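Local coordinates for RTX toxin RtxA (Vibrio vulnificus MO6-24/O, PDB 6IMP), which is the alpha/beta hydrolase-fold effector domain of a MARTX toxin involved in virulence, probably acting as a hydrolase inside host cells, at residues Lys248-Leu254 with Ala275-Gly281. Sequence-based numbering, arbitrary orientation.
Sequences KETPILL and AGYNVTG
At the apolar centre, Ile252 (chi1 m, chi2 t) and Leu254 (chi1 t, chi2 p) flank Val279: Val279 CG1 lies 4.3 Å from Leu254 CB and 4.5 Å from Ile252 CG2, while Ile252 CD1 reaches Tyr277 CB at 4.4 Å. Val279 and Tyr277 also touch Leu272 of helix 260-274, which covers this side. Leu253 takes the other face, its CD1 3.7 Å from Thr280 CB and 3.3 Å from Gly281 N, where a CB on Gly281 would clash with Leu254 O. The extended backbones run parallel, Ile252 level with Val279 (CA to CA 4.8 Å). Ile252 N donates to Asn278 O (3.1 Å), Thr280 N to Ile252 O (2.9 Å), and Leu254 N weakly to Thr280 O (3.4 Å). Farther out, loop 248-251 curves around the Asn278 side chain, whose OD1 lies 3.2 Å from Pro251 CA; Asn278 N donates a hydrogen bond to Lys248 O (2.8 Å). Gly276, at positive phi, closes the helix in a Schellman motif; beside it Lys248 CD covers a face of the Tyr277 ring and Lys248 NZ donates a hydrogen bond to Ala275 O (3.2 Å). This parallel pairing closes a right-handed beta-alpha-beta crossover, strand 252-256 to helix 260-274 to edge strand 282-283, in an alpha/beta hydrolase sheet.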
ATOM      1  N   LYS A 248     -13.740   2.737 -15.703  1.00105.62           N
ATOM      2  CA  LYS A 248     -12.982   3.984 -15.875  1.00103.58           C
ATOM      3  C   LYS A 248     -13.664   5.209 -15.249  1.00106.66           C
ATOM      4  O   LYS A 248     -13.087   6.295 -15.207  1.00115.83           O
ATOM      5  CB  LYS A 248     -12.698   4.225 -17.353  1.00 97.89           C
ATOM      6  CG  LYS A 248     -11.872   3.117 -17.993  1.00 96.20           C
ATOM      7  CD  LYS A 248     -11.175   3.582 -19.264  1.00 98.11           C
ATOM      8  CE  LYS A 248     -11.073   2.464 -20.293  1.00109.35           C
ATOM      9  NZ  LYS A 248      -9.918   2.642 -21.219  1.00107.62           N
ATOM     10  N   GLU A 249     -14.863   5.001 -14.714  1.00108.36           N
ATOM     11  CA  GLU A 249     -15.568   6.010 -13.914  1.00111.43           C
ATOM     12  C   GLU A 249     -15.273   5.878 -12.416  1.00110.64           C
ATOM     13  O   GLU A 249     -15.992   6.444 -11.594  1.00108.37           O
ATOM     14  CB  GLU A 249     -17.098   5.952 -14.147  1.00119.67           C
ATOM     15  CG  GLU A 249     -17.662   4.610 -14.603  1.00128.62           C
ATOM     16  CD  GLU A 249     -17.483   4.378 -16.099  1.00140.89           C
ATOM     17  OE1 GLU A 249     -18.057   5.155 -16.896  1.00150.39           O
ATOM     18  OE2 GLU A 249     -16.753   3.430 -16.475  1.00125.15           O
ATOM     19  N   THR A 250     -14.229   5.135 -12.052  1.00114.60           N
ATOM     20  CA  THR A 250     -13.928   4.926 -10.637  1.00108.06           C
ATOM     21  C   THR A 250     -13.032   6.049 -10.108  1.00104.33           C
ATOM     22  O   THR A 250     -12.016   6.376 -10.734  1.00 98.58           O
ATOM     23  CB  THR A 250     -13.264   3.563 -10.360  1.00108.15           C
ATOM     24  OG1 THR A 250     -13.940   2.533 -11.090  1.00106.32           O
ATOM     25  CG2 THR A 250     -13.339   3.237  -8.871  1.00107.19           C
ATOM     26  N   PRO A 251     -13.418   6.653  -8.965  1.00 95.66           N
ATOM     27  CA  PRO A 251     -12.635   7.728  -8.365  1.00 89.87           C
ATOM     28  C   PRO A 251     -11.189   7.338  -8.038  1.00 86.52           C
ATOM     29  O   PRO A 251     -10.939   6.482  -7.181  1.00 85.14           O
ATOM     30  CB  PRO A 251     -13.420   8.080  -7.087  1.00 89.03           C
ATOM     31  CG  PRO A 251     -14.462   7.030  -6.935  1.00 92.40           C
ATOM     32  CD  PRO A 251     -14.724   6.506  -8.301  1.00 94.46           C
ATOM     33  N   ILE A 252     -10.263   7.975  -8.745  1.00 79.10           N
ATOM     34  CA  ILE A 252      -8.834   7.847  -8.487  1.00 78.91           C
ATOM     35  C   ILE A 252      -8.238   9.223  -8.161  1.00 76.88           C
ATOM     36  O   ILE A 252      -7.887   9.978  -9.063  1.00 82.65           O
ATOM     37  CB  ILE A 252      -8.114   7.258  -9.728  1.00 76.52           C
ATOM     38  CG1 ILE A 252      -8.708   5.889 -10.061  1.00 75.94           C
ATOM     39  CG2 ILE A 252      -6.596   7.169  -9.510  1.00 72.64           C
ATOM     40  CD1 ILE A 252      -8.272   5.336 -11.401  1.00 85.05           C
ATOM     41  N   LEU A 253      -8.118   9.553  -6.882  1.00 76.94           N
ATOM     42  CA  LEU A 253      -7.272  10.680  -6.494  1.00 75.32           C
ATOM     43  C   LEU A 253      -5.823  10.274  -6.680  1.00 73.84           C
ATOM     44  O   LEU A 253      -5.452   9.135  -6.424  1.00 88.81           O
ATOM     45  CB  LEU A 253      -7.513  11.114  -5.046  1.00 79.14           C
ATOM     46  CG  LEU A 253      -6.724  12.362  -4.568  1.00 81.75           C
ATOM     47  CD1 LEU A 253      -7.030  13.596  -5.405  1.00 83.38           C
ATOM     48  CD2 LEU A 253      -6.994  12.660  -3.100  1.00 75.54           C
ATOM     49  N   LEU A 254      -5.008  11.208  -7.129  1.00 73.58           N
ATOM     50  CA  LEU A 254      -3.605  10.932  -7.347  1.00 77.78           C
ATOM     51  C   LEU A 254      -2.756  12.115  -6.871  1.00 80.74           C
ATOM     52  O   LEU A 254      -2.689  13.159  -7.527  1.00 80.29           O
ATOM     53  CB  LEU A 254      -3.366  10.627  -8.827  1.00 78.03           C
ATOM     54  CG  LEU A 254      -1.915  10.540  -9.324  1.00 80.48           C
ATOM     55  CD1 LEU A 254      -1.139   9.448  -8.607  1.00 77.62           C
ATOM     56  CD2 LEU A 254      -1.896  10.307 -10.828  1.00 87.19           C
ATOM     57  N   ALA A 275      -6.731   8.157 -21.158  1.00108.23           N
ATOM     58  CA  ALA A 275      -7.438   6.894 -21.383  1.00103.53           C
ATOM     59  C   ALA A 275      -8.839   6.864 -20.749  1.00100.42           C
ATOM     60  O   ALA A 275      -9.480   5.817 -20.709  1.00 97.34           O
ATOM     61  CB  ALA A 275      -6.603   5.733 -20.874  1.00106.53           C
ATOM     62  N   GLY A 276      -9.299   8.004 -20.239  1.00102.44           N
ATOM     63  CA  GLY A 276     -10.693   8.162 -19.825  1.00101.67           C
ATOM     64  C   GLY A 276     -10.953   7.862 -18.359  1.00103.90           C
ATOM     65  O   GLY A 276     -12.101   7.934 -17.910  1.00101.82           O
ATOM     66  N   TYR A 277      -9.898   7.524 -17.611  1.00107.81           N
ATOM     67  CA  TYR A 277     -10.027   7.260 -16.173  1.00102.63           C
ATOM     68  C   TYR A 277     -10.420   8.550 -15.458  1.00 97.56           C
ATOM     69  O   TYR A 277      -9.864   9.617 -15.722  1.00105.25           O
ATOM     70  CB  TYR A 277      -8.721   6.721 -15.565  1.00 97.98           C
ATOM     71  CG  TYR A 277      -8.257   5.361 -16.090  1.00107.71           C
ATOM     72  CD1 TYR A 277      -8.908   4.170 -15.719  1.00102.29           C
ATOM     73  CD2 TYR A 277      -7.122   5.258 -16.905  1.00105.22           C
ATOM     74  CE1 TYR A 277      -8.461   2.927 -16.183  1.00 98.91           C
ATOM     75  CE2 TYR A 277      -6.668   4.025 -17.371  1.00104.14           C
ATOM     76  CZ  TYR A 277      -7.334   2.862 -17.012  1.00103.47           C
ATOM     77  OH  TYR A 277      -6.858   1.648 -17.471  1.00 92.65           O
ATOM     78  N   ASN A 278     -11.389   8.434 -14.563  1.00 86.28           N
ATOM     79  CA  ASN A 278     -11.818   9.540 -13.734  1.00 77.60           C
ATOM     80  C   ASN A 278     -10.706   9.789 -12.663  1.00 89.23           C
ATOM     81  O   ASN A 278     -10.702   9.185 -11.562  1.00 99.98           O
ATOM     82  CB  ASN A 278     -13.182   9.182 -13.125  1.00 72.14           C
ATOM     83  CG  ASN A 278     -13.499   9.956 -11.876  1.00 72.47           C
ATOM     84  OD1 ASN A 278     -13.863   9.375 -10.856  1.00 77.31           O
ATOM     85  ND2 ASN A 278     -13.377  11.270 -11.944  1.00 76.69           N
ATOM     86  N   VAL A 279      -9.780  10.674 -13.002  1.00 92.87           N
ATOM     87  CA  VAL A 279      -8.637  10.978 -12.159  1.00 96.45           C
ATOM     88  C   VAL A 279      -8.530  12.385 -11.619  1.00 96.05           C
ATOM     89  O   VAL A 279      -8.375  13.322 -12.369  1.00 90.63           O
ATOM     90  CB  VAL A 279      -7.360  10.810 -12.966  1.00 97.82           C
ATOM     91  CG1 VAL A 279      -6.152  10.827 -12.060  1.00 94.00           C
ATOM     92  CG2 VAL A 279      -7.426   9.552 -13.791  1.00106.35           C
ATOM     93  N   THR A 280      -8.536  12.516 -10.305  1.00 95.64           N
ATOM     94  CA  THR A 280      -8.413  13.810  -9.662  1.00 89.58           C
ATOM     95  C   THR A 280      -6.985  14.001  -9.226  1.00 88.17           C
ATOM     96  O   THR A 280      -6.102  13.287  -9.646  1.00 97.27           O
ATOM     97  CB  THR A 280      -9.259  13.912  -8.383  1.00 30.00           C
ATOM     98  OG1 THR A 280     -10.218  12.856  -8.321  1.00 30.00           O
ATOM     99  CG2 THR A 280      -9.999  15.213  -8.344  1.00 30.00           C
ATOM    100  N   GLY A 281      -6.762  14.994  -8.389  1.00 90.22           N
ATOM    101  CA  GLY A 281      -5.453  15.241  -7.837  1.00 87.10           C
ATOM    102  C   GLY A 281      -4.586  16.298  -8.448  1.00 86.95           C
ATOM    103  O   GLY A 281      -4.939  16.970  -9.393  1.00 87.86           O
TER